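Local atomic coordinates of uncharacterized protein (Enterococcus faecalis, PDB entry 2QRU), a protein that is of unknown function but has an alpha/beta hydrolase fold and is probably a hydrolase. Residues A[93-101]-A[117-126]; A[210-218]-A[263-274]. All blocks are in the same frame, centred on the assembly; numbering follows the deposited sequence.

Contact 1: A[93-101]-A[117-126]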
loop_
_atom_site.group_PDB
_atom_site.type_symbol
_atom_site.label_atom_id
_atom_site.label_comp_id
_atom_site.label_asym_id
_atom_site.label_seq_id
_atom_site.Cartn_x
_atom_site.Cartn_y
_atom_site.Cartn_z
ATOM N N ILE A 93 14.189 0.424 12.578
ATOM C CA ILE A 93 13.348 -0.446 13.401
ATOM C C ILE A 93 14.194 -1.263 14.375
ATOM O O ILE A 93 13.796 -1.488 15.527
ATOM C CB ILE A 93 12.421 -1.386 12.547
ATOM C CG1 ILE A 93 11.569 -0.554 11.582
ATOM C CG2 ILE A 93 11.561 -2.239 13.462
ATOM C CD1 ILE A 93 10.834 -1.372 10.467
ATOM N N GLN A 94 15.369 -1.685 13.905
ATOM C CA GLN A 94 16.349 -2.430 14.713
ATOM C C GLN A 94 15.738 -3.597 15.486
ATOM O O GLN A 94 15.993 -3.769 16.684
ATOM C CB GLN A 94 17.136 -1.497 15.645
ATOM C CG GLN A 94 17.854 -0.380 14.938
ATOM C CD GLN A 94 18.576 0.530 15.920
ATOM O OE1 GLN A 94 19.061 0.074 16.951
ATOM N NE2 GLN A 94 18.634 1.818 15.613
ATOM N N ASN A 95 14.927 -4.383 14.775
ATOM C CA ASN A 95 14.283 -5.591 15.302
ATOM C C ASN A 95 13.239 -5.353 16.383
ATOM O O ASN A 95 12.815 -6.301 17.036
ATOM C CB ASN A 95 15.330 -6.630 15.754
ATOM C CG ASN A 95 16.224 -7.073 14.615
ATOM O OD1 ASN A 95 15.744 -7.605 13.606
ATOM N ND2 ASN A 95 17.523 -6.853 14.764
ATOM N N GLN A 96 12.808 -4.100 16.559
ATOM C CA GLN A 96 11.682 -3.776 17.448
ATOM C C GLN A 96 10.362 -4.174 16.766
ATOM O O GLN A 96 10.341 -4.400 15.559
ATOM C CB GLN A 96 11.639 -2.282 17.745
ATOM C CG GLN A 96 12.807 -1.793 18.607
ATOM C CD GLN A 96 12.568 -2.045 20.073
ATOM O OE1 GLN A 96 13.398 -2.654 20.752
ATOM N NE2 GLN A 96 11.430 -1.581 20.577
ATOM N N SER A 97 9.286 -4.260 17.545
ATOM C CA SER A 97 7.982 -4.604 16.991
ATOM C C SER A 97 7.568 -3.586 15.945
ATOM O O SER A 97 7.839 -2.388 16.066
ATOM C CB SER A 97 6.909 -4.671 18.078
ATOM O OG SER A 97 7.166 -5.738 18.971
ATOM N N PHE A 98 6.899 -4.074 14.905
ATOM C CA PHE A 98 6.380 -3.171 13.891
ATOM C C PHE A 98 5.137 -3.759 13.263
ATOM O O PHE A 98 4.968 -4.988 13.214
ATOM C CB PHE A 98 7.430 -2.915 12.790
ATOM C CG PHE A 98 7.714 -4.144 11.932
ATOM C CD1 PHE A 98 8.609 -5.128 12.362
ATOM C CD2 PHE A 98 7.026 -4.342 10.743
ATOM C CE1 PHE A 98 8.836 -6.269 11.592
ATOM C CE2 PHE A 98 7.241 -5.493 9.978
ATOM C CZ PHE A 98 8.138 -6.449 10.411
ATOM N N GLY A 99 4.264 -2.879 12.799
ATOM C CA GLY A 99 3.134 -3.269 11.962
ATOM C C GLY A 99 3.301 -2.704 10.570
ATOM O O GLY A 99 4.205 -1.888 10.327
ATOM N N LEU A 100 2.430 -3.108 9.658
ATOM C CA LEU A 100 2.472 -2.537 8.303
ATOM C C LEU A 100 1.106 -1.920 8.023
ATOM O O LEU A 100 0.073 -2.400 8.514
ATOM C CB LEU A 100 2.753 -3.589 7.248
ATOM C CG LEU A 100 4.088 -4.341 7.390
ATOM C CD1 LEU A 100 4.146 -5.498 6.348
ATOM C CD2 LEU A 100 5.294 -3.413 7.251
ATOM N N CYS A 101 1.076 -0.900 7.162
ATOM C CA CYS A 101 -0.203 -0.329 6.727
ATOM C C CYS A 101 -0.085 0.004 5.248
ATOM O O CYS A 101 0.922 0.582 4.822
ATOM C CB CYS A 101 -0.483 0.952 7.504
ATOM S SG CYS A 101 -2.010 1.849 6.999
ATOM N N LEU A 117 8.913 -11.421 4.302
ATOM C CA LEU A 117 9.431 -11.194 5.668
ATOM C C LEU A 117 9.348 -12.426 6.584
ATOM O O LEU A 117 10.270 -12.678 7.376
ATOM C CB LEU A 117 8.791 -9.978 6.330
ATOM C CG LEU A 117 9.070 -8.626 5.666
ATOM C CD1 LEU A 117 8.450 -7.498 6.500
ATOM C CD2 LEU A 117 10.577 -8.384 5.464
ATOM N N GLN A 118 8.276 -13.214 6.455
ATOM C CA GLN A 118 8.206 -14.495 7.173
ATOM C C GLN A 118 9.436 -15.352 6.934
ATOM O O GLN A 118 9.902 -16.036 7.848
ATOM C CB GLN A 118 6.940 -15.281 6.792
ATOM C CG GLN A 118 5.677 -14.698 7.389
ATOM C CD GLN A 118 4.398 -15.338 6.849
ATOM O OE1 GLN A 118 4.213 -15.454 5.649
ATOM N NE2 GLN A 118 3.503 -15.699 7.737
ATOM N N THR A 119 9.988 -15.318 5.720
ATOM C CA THR A 119 11.135 -16.146 5.381
ATOM C C THR A 119 12.443 -15.639 5.997
ATOM O O THR A 119 13.417 -16.385 6.141
ATOM C CB THR A 119 11.350 -16.284 3.847
ATOM O OG1 THR A 119 11.956 -15.091 3.332
ATOM C CG2 THR A 119 10.038 -16.567 3.125
ATOM N N LEU A 120 12.451 -14.364 6.343
ATOM C CA LEU A 120 13.600 -13.701 6.925
ATOM C C LEU A 120 13.463 -13.559 8.446
ATOM O O LEU A 120 14.206 -12.797 9.059
ATOM C CB LEU A 120 13.749 -12.321 6.293
ATOM C CG LEU A 120 14.009 -12.250 4.787
ATOM C CD1 LEU A 120 13.779 -10.818 4.313
ATOM C CD2 LEU A 120 15.425 -12.745 4.432
ATOM N N ASN A 121 12.499 -14.270 9.039
ATOM C CA ASN A 121 12.196 -14.159 10.480
ATOM C C ASN A 121 11.848 -12.754 10.968
ATOM O O ASN A 121 12.305 -12.329 12.036
ATOM C CB ASN A 121 13.357 -14.718 11.317
ATOM C CG ASN A 121 13.373 -16.215 11.340
ATOM O OD1 ASN A 121 12.396 -16.849 11.752
ATOM N ND2 ASN A 121 14.481 -16.801 10.903
ATOM N N LEU A 122 11.028 -12.038 10.197
ATOM C CA LEU A 122 10.693 -10.644 10.485
ATOM C C LEU A 122 9.180 -10.373 10.401
ATOM O O LEU A 122 8.731 -9.395 9.775
ATOM C CB LEU A 122 11.420 -9.716 9.525
ATOM C CG LEU A 122 12.909 -9.539 9.825
ATOM C CD1 LEU A 122 13.577 -8.844 8.654
ATOM C CD2 LEU A 122 13.051 -8.715 11.103
ATOM N N THR A 123 8.411 -11.201 11.074
ATOM C CA THR A 123 6.958 -11.138 10.984
ATOM C C THR A 123 6.390 -9.828 11.592
ATOM O O THR A 123 6.726 -9.470 12.721
ATOM C CB THR A 123 6.331 -12.337 11.695
ATOM O OG1 THR A 123 6.949 -13.552 11.228
ATOM C CG2 THR A 123 4.838 -12.369 11.438
ATOM N N PRO A 124 5.538 -9.112 10.836
ATOM C CA PRO A 124 4.875 -7.928 11.409
ATOM C C PRO A 124 4.007 -8.343 12.593
ATOM O O PRO A 124 3.533 -9.480 12.627
ATOM C CB PRO A 124 3.959 -7.443 10.272
ATOM C CG PRO A 124 4.630 -8.015 8.987
ATOM C CD PRO A 124 5.133 -9.364 9.439
ATOM N N GLN A 125 3.795 -7.422 13.538
ATOM C CA GLN A 125 2.902 -7.658 14.665
ATOM C C GLN A 125 1.446 -7.634 14.199
ATOM O O GLN A 125 0.600 -8.345 14.759
ATOM C CB GLN A 125 3.122 -6.598 15.774
ATOM C CG GLN A 125 2.320 -6.870 17.070
ATOM C CD GLN A 125 2.289 -5.677 18.064
ATOM O OE1 GLN A 125 2.306 -4.493 17.673
ATOM N NE2 GLN A 125 2.203 -5.998 19.358
ATOM N N PHE A 126 1.164 -6.763 13.218
ATOM C CA PHE A 126 -0.184 -6.591 12.690
ATOM C C PHE A 126 -0.135 -5.889 11.348
ATOM O O PHE A 126 0.912 -5.324 10.956
ATOM C CB PHE A 126 -1.033 -5.779 13.667
ATOM C CG PHE A 126 -0.517 -4.376 13.879
ATOM C CD1 PHE A 126 -0.908 -3.321 13.024
ATOM C CD2 PHE A 126 0.330 -4.109 14.952
ATOM C CE1 PHE A 126 -0.412 -2.001 13.225
ATOM C CE2 PHE A 126 0.829 -2.835 15.166
ATOM C CZ PHE A 126 0.459 -1.764 14.304
HETATM O O HOH W 1 7.281 -7.224 14.582
#
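N95 meets L122 at the outer end of this contact. It sits in the type I' turn I93 to Q96, which begins at the last residue of helix 74-93. Its amide oxygen OD1 lies 3.8 Å from the CD2 methyl of L122, and the two side chains pass at a slant. Further on, F98 opens the strand and is the main apolar group here. Its CB starts away from the other segment, but chi1 of 68° sets CG between the backbone N and the carbonyl carbon, and the ring swings back. P124 CA then lies over one face, 4.0 Å from the ring centroid, a CH-pi contact. The L122 carbonyl meets the ring edge near its plane, with O 3.1 Å from F98 CZ. L117 CD1 adds an oblique methyl contact. The backbone of F98 is also held. Its O accepts a nearly straight bond from Q125 N at 2.7 Å, with 174° at the hydrogen. Its N donates to a water that in turn donates to T123 O. G99 has no side chain, and its CA lies over the centre of the F126 ring, 3.8 Å from the centroid. The main chain therefore packs directly on the aromatic face. L100 N bonds to F126 O at 3.0 Å, while its CD1 rests 3.7 Å from P124 CG. This is where the beta-alpha-beta crossover through helix 105-119 comes back to the parallel sheet. The chemistry is mixed: two backbone bonds set the pairing of strand 98-103 with the residues entering strand 127-130, the water links F98 N to T123 O beside them, and apolar contacts of F98 and L100 with P124, and of F98 with L117, fill the side toward helix 105-119.

Contact 2: A[210-218]-A[263-274]; sequences FPPCFSTAS and LFEQLDSWLKER
F214 is the chief bump on strand 213-218, and it fits a hollow lined by L263, Q266, L267 and W270 of the helix. CG stands anti to the backbone N (chi1 -178°), which carries the ring out to the helix backbone. The CD1 methyl of L267 covers one face, 4.0 Å from the ring centroid and nearer the ring's edge than its middle. L263 CD1 meets the edge near the ring plane. The far end of the ring lies against the backbone between Q266 and L267, with CZ 3.8 Å from L267 N. W270 is the answering bump from the helix. W270 and F214 run past one another head to tail; the F214 ring and the five-membered ring of W270 lie oblique, planes at 59°. F214 CB sits over the centre of the six-membered ring, 3.5 Å from its centroid. The indole reaches on to the strand backbone, where CZ2 is 3.4 Å from F214 N, and P212 O lies at its edge. On the opposite face R274 NH2 rests above the rim. The bent R274 side chain is held there by W270 O, which accepts from both NE and NH2. R274 NH1 also touches P212 CB at 3.7 Å. At the other end T216 and L263 meet tip to tip, with T216 OG1 3.3 Å from L263 CD1. That hydroxyl has its polar partner in K242 O. No hydrogen bond crosses this interface. Strand and helix run antiparallel, at 173°, with axes 10.0 Å apart. This is the alpha/beta layering of the hydrolase fold, here with the C-terminal helix. Strand 213-218 pairs with 127-130 and 240-244. W270 also touches V128, and L267 touches F130 and, on helix 48-55, L50 and L53.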
loop_
_atom_site.group_PDB
_atom_site.type_symbol
_atom_site.label_atom_id
_atom_site.label_comp_id
_atom_site.label_asym_id
_atom_site.label_seq_id
_atom_site.Cartn_x
_atom_site.Cartn_y
_atom_site.Cartn_z
ATOM N N PHE A 210 -0.677 -15.404 8.232
ATOM C CA PHE A 210 -0.361 -13.988 8.441
ATOM C C PHE A 210 -0.781 -13.502 9.839
ATOM O O PHE A 210 -1.685 -14.102 10.473
ATOM C CB PHE A 210 -1.043 -13.112 7.345
ATOM C CG PHE A 210 -0.254 -13.016 6.052
ATOM C CD1 PHE A 210 0.767 -13.929 5.753
ATOM C CD2 PHE A 210 -0.572 -12.025 5.114
ATOM C CE1 PHE A 210 1.474 -13.833 4.520
ATOM C CE2 PHE A 210 0.120 -11.929 3.898
ATOM C CZ PHE A 210 1.140 -12.826 3.603
ATOM N N PRO A 211 -0.158 -12.407 10.310
ATOM C CA PRO A 211 -0.546 -11.798 11.581
ATOM C C PRO A 211 -1.880 -11.004 11.459
ATOM O O PRO A 211 -2.307 -10.701 10.341
ATOM C CB PRO A 211 0.594 -10.806 11.867
ATOM C CG PRO A 211 1.168 -10.448 10.568
ATOM C CD PRO A 211 0.932 -11.653 9.643
ATOM N N PRO A 212 -2.488 -10.610 12.605
ATOM C CA PRO A 212 -3.818 -9.975 12.566
ATOM C C PRO A 212 -3.886 -8.747 11.714
ATOM O O PRO A 212 -2.967 -7.894 11.719
ATOM C CB PRO A 212 -4.102 -9.614 14.025
ATOM C CG PRO A 212 -3.327 -10.733 14.767
ATOM C CD PRO A 212 -2.035 -10.764 13.983
ATOM N N CYS A 213 -4.991 -8.644 10.993
ATOM C CA CYS A 213 -5.161 -7.570 10.053
ATOM C C CYS A 213 -6.490 -6.821 10.290
ATOM O O CYS A 213 -7.551 -7.474 10.582
ATOM C CB CYS A 213 -5.105 -8.171 8.638
ATOM S SG CYS A 213 -5.388 -6.894 7.355
ATOM N N PHE A 214 -6.430 -5.491 10.226
ATOM C CA PHE A 214 -7.636 -4.644 10.150
ATOM C C PHE A 214 -7.819 -4.254 8.701
ATOM O O PHE A 214 -6.929 -3.629 8.085
ATOM C CB PHE A 214 -7.483 -3.388 10.993
ATOM C CG PHE A 214 -8.702 -2.508 10.984
ATOM C CD1 PHE A 214 -8.945 -1.613 9.913
ATOM C CD2 PHE A 214 -9.619 -2.594 12.050
ATOM C CE1 PHE A 214 -10.087 -0.785 9.936
ATOM C CE2 PHE A 214 -10.783 -1.795 12.075
ATOM C CZ PHE A 214 -11.019 -0.882 11.030
ATOM N N SER A 215 -8.955 -4.654 8.123
ATOM C CA SER A 215 -9.148 -4.543 6.669
ATOM C C SER A 215 -10.436 -3.785 6.387
ATOM O O SER A 215 -11.451 -4.046 7.022
ATOM C CB SER A 215 -9.282 -5.945 6.054
ATOM O OG SER A 215 -9.453 -5.892 4.636
ATOM N N THR A 216 -10.411 -2.859 5.429
ATOM C CA THR A 216 -11.580 -2.028 5.134
ATOM C C THR A 216 -11.606 -1.627 3.648
ATOM O O THR A 216 -10.566 -1.443 3.023
ATOM C CB THR A 216 -11.577 -0.755 6.041
ATOM O OG1 THR A 216 -12.726 0.054 5.752
ATOM C CG2 THR A 216 -10.292 0.095 5.808
ATOM N N ALA A 217 -12.819 -1.489 3.113
ATOM C CA ALA A 217 -13.020 -1.103 1.710
ATOM C C ALA A 217 -14.466 -0.735 1.545
ATOM O O ALA A 217 -15.317 -1.133 2.357
ATOM C CB ALA A 217 -12.683 -2.247 0.768
ATOM N N SER A 218 -14.723 0.058 0.508
ATOM C CA SER A 218 -16.067 0.492 0.189
ATOM C C SER A 218 -16.782 -0.508 -0.705
ATOM O O SER A 218 -16.213 -0.972 -1.710
ATOM C CB SER A 218 -16.004 1.832 -0.531
ATOM O OG SER A 218 -17.304 2.177 -0.980
ATOM N N LEU A 263 -15.051 4.898 10.754
ATOM C CA LEU A 263 -14.075 3.867 10.480
ATOM C C LEU A 263 -12.764 4.138 11.251
ATOM O O LEU A 263 -12.180 3.204 11.826
ATOM C CB LEU A 263 -13.832 3.817 8.982
ATOM C CG LEU A 263 -12.781 2.811 8.557
ATOM C CD1 LEU A 263 -13.287 1.359 8.760
ATOM C CD2 LEU A 263 -12.520 3.152 7.136
ATOM N N PHE A 264 -12.315 5.397 11.301
ATOM C CA PHE A 264 -11.079 5.685 12.063
ATOM C C PHE A 264 -11.236 5.398 13.566
ATOM O O PHE A 264 -10.283 4.908 14.216
ATOM C CB PHE A 264 -10.624 7.114 11.834
ATOM C CG PHE A 264 -9.774 7.273 10.615
ATOM C CD1 PHE A 264 -10.020 6.528 9.455
ATOM C CD2 PHE A 264 -8.699 8.130 10.632
ATOM C CE1 PHE A 264 -9.227 6.688 8.325
ATOM C CE2 PHE A 264 -7.887 8.277 9.489
ATOM C CZ PHE A 264 -8.183 7.579 8.344
ATOM N N GLU A 265 -12.427 5.622 14.100
ATOM C CA GLU A 265 -12.706 5.263 15.506
ATOM C C GLU A 265 -12.556 3.745 15.691
ATOM O O GLU A 265 -11.992 3.295 16.687
ATOM C CB GLU A 265 -14.106 5.704 15.939
ATOM C CG GLU A 265 -14.279 7.191 15.919
ATOM C CD GLU A 265 -15.718 7.617 16.166
ATOM O OE1 GLU A 265 -16.620 6.739 16.233
ATOM O OE2 GLU A 265 -15.933 8.849 16.280
ATOM N N GLN A 266 -13.071 2.980 14.730
ATOM C CA GLN A 266 -12.965 1.503 14.738
ATOM C C GLN A 266 -11.515 1.048 14.684
ATOM O O GLN A 266 -11.091 0.171 15.468
ATOM C CB GLN A 266 -13.781 0.874 13.609
ATOM C CG GLN A 266 -15.294 0.997 13.851
ATOM C CD GLN A 266 -16.130 0.745 12.599
ATOM O OE1 GLN A 266 -15.627 0.702 11.476
ATOM N NE2 GLN A 266 -17.439 0.634 12.796
ATOM N N LEU A 267 -10.761 1.671 13.790
ATOM C CA LEU A 267 -9.326 1.376 13.642
ATOM C C LEU A 267 -8.591 1.743 14.933
ATOM O O LEU A 267 -7.734 0.978 15.393
ATOM C CB LEU A 267 -8.737 2.104 12.431
ATOM C CG LEU A 267 -7.230 1.907 12.242
ATOM C CD1 LEU A 267 -6.764 0.438 12.223
ATOM C CD2 LEU A 267 -6.706 2.631 10.987
ATOM N N ASP A 268 -8.936 2.894 15.514
ATOM C CA ASP A 268 -8.275 3.333 16.752
ATOM C C ASP A 268 -8.513 2.317 17.862
ATOM O O ASP A 268 -7.569 1.896 18.560
ATOM C CB ASP A 268 -8.754 4.726 17.179
ATOM C CG ASP A 268 -8.002 5.226 18.383
ATOM O OD1 ASP A 268 -6.889 5.726 18.220
ATOM O OD2 ASP A 268 -8.528 5.070 19.512
ATOM N N SER A 269 -9.763 1.893 18.022
ATOM C CA SER A 269 -10.110 0.904 19.042
ATOM C C SER A 269 -9.344 -0.403 18.801
ATOM O O SER A 269 -8.816 -0.991 19.747
ATOM C CB SER A 269 -11.616 0.643 19.043
ATOM O OG SER A 269 -11.980 -0.347 19.997
ATOM N N TRP A 270 -9.291 -0.840 17.541
ATOM C CA TRP A 270 -8.593 -2.099 17.176
ATOM C C TRP A 270 -7.086 -1.967 17.463
ATOM O O TRP A 270 -6.460 -2.935 17.981
ATOM C CB TRP A 270 -8.829 -2.389 15.703
ATOM C CG TRP A 270 -8.217 -3.664 15.190
ATOM C CD1 TRP A 270 -8.790 -4.903 15.173
ATOM C CD2 TRP A 270 -6.938 -3.789 14.554
ATOM N NE1 TRP A 270 -7.923 -5.816 14.588
ATOM C CE2 TRP A 270 -6.780 -5.164 14.201
ATOM C CE3 TRP A 270 -5.896 -2.889 14.277
ATOM C CZ2 TRP A 270 -5.645 -5.637 13.556
ATOM C CZ3 TRP A 270 -4.744 -3.363 13.604
ATOM C CH2 TRP A 270 -4.637 -4.736 13.262
ATOM N N LEU A 271 -6.502 -0.810 17.139
ATOM C CA LEU A 271 -5.065 -0.584 17.406
ATOM C C LEU A 271 -4.776 -0.660 18.896
ATOM O O LEU A 271 -3.751 -1.229 19.314
ATOM C CB LEU A 271 -4.590 0.762 16.869
ATOM C CG LEU A 271 -4.399 0.885 15.369
ATOM C CD1 LEU A 271 -4.081 2.338 15.089
ATOM C CD2 LEU A 271 -3.272 -0.022 14.866
ATOM N N LYS A 272 -5.682 -0.109 19.702
ATOM C CA LYS A 272 -5.531 -0.170 21.165
ATOM C C LYS A 272 -5.568 -1.606 21.749
ATOM O O LYS A 272 -5.153 -1.811 22.879
ATOM C CB LYS A 272 -6.562 0.746 21.865
ATOM C CG LYS A 272 -6.236 2.223 21.664
ATOM C CD LYS A 272 -7.327 3.123 22.305
ATOM C CE LYS A 272 -6.832 4.573 22.533
ATOM N NZ LYS A 272 -6.313 5.223 21.296
ATOM N N GLU A 273 -6.052 -2.580 20.963
ATOM C CA GLU A 273 -6.049 -3.988 21.375
ATOM C C GLU A 273 -4.825 -4.781 20.882
ATOM O O GLU A 273 -4.702 -5.952 21.203
ATOM C CB GLU A 273 -7.372 -4.687 20.993
ATOM C CG GLU A 273 -8.568 -4.010 21.718
ATOM C CD GLU A 273 -9.923 -4.717 21.528
ATOM O OE1 GLU A 273 -9.972 -5.781 20.866
ATOM O OE2 GLU A 273 -10.927 -4.178 22.069
ATOM N N ARG A 274 -3.907 -4.137 20.158
ATOM C CA ARG A 274 -2.651 -4.850 19.781
ATOM C C ARG A 274 -1.832 -5.272 20.969
ATOM O O ARG A 274 -1.911 -4.721 22.097
ATOM C CB ARG A 274 -1.771 -3.999 18.855
ATOM C CG ARG A 274 -2.425 -3.621 17.536
ATOM C CD ARG A 274 -3.077 -4.811 16.774
ATOM N NE ARG A 274 -4.499 -4.958 17.136
ATOM C CZ ARG A 274 -5.204 -6.091 17.110
ATOM N NH1 ARG A 274 -4.633 -7.268 16.775
ATOM N NH2 ARG A 274 -6.508 -6.080 17.435
ATOM O OXT ARG A 274 -1.049 -6.244 20.784
#

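In the fold
From the N terminus, contact 1 comes first. It closes a short loop through helix 105-119, between strand 98-103 and the chain entering strand 127-130. Contact 2 opens only after this, and closes a longer loop that holds helix 227-235 and strand 240-244. The two loops follow in series and neither nests nor crosses. Their centres are about 17 Å apart, yet the contacts touch: P124 O packs on P211 CG, and F126 CB on P212 O. Both reach the same sheet, where strands 98-103, 127-130 and 213-218 are consecutive. Together they tie the central strands to crossover helix 105-119, from which the chain returns to the sheet, and to the C-terminal helix 258-272.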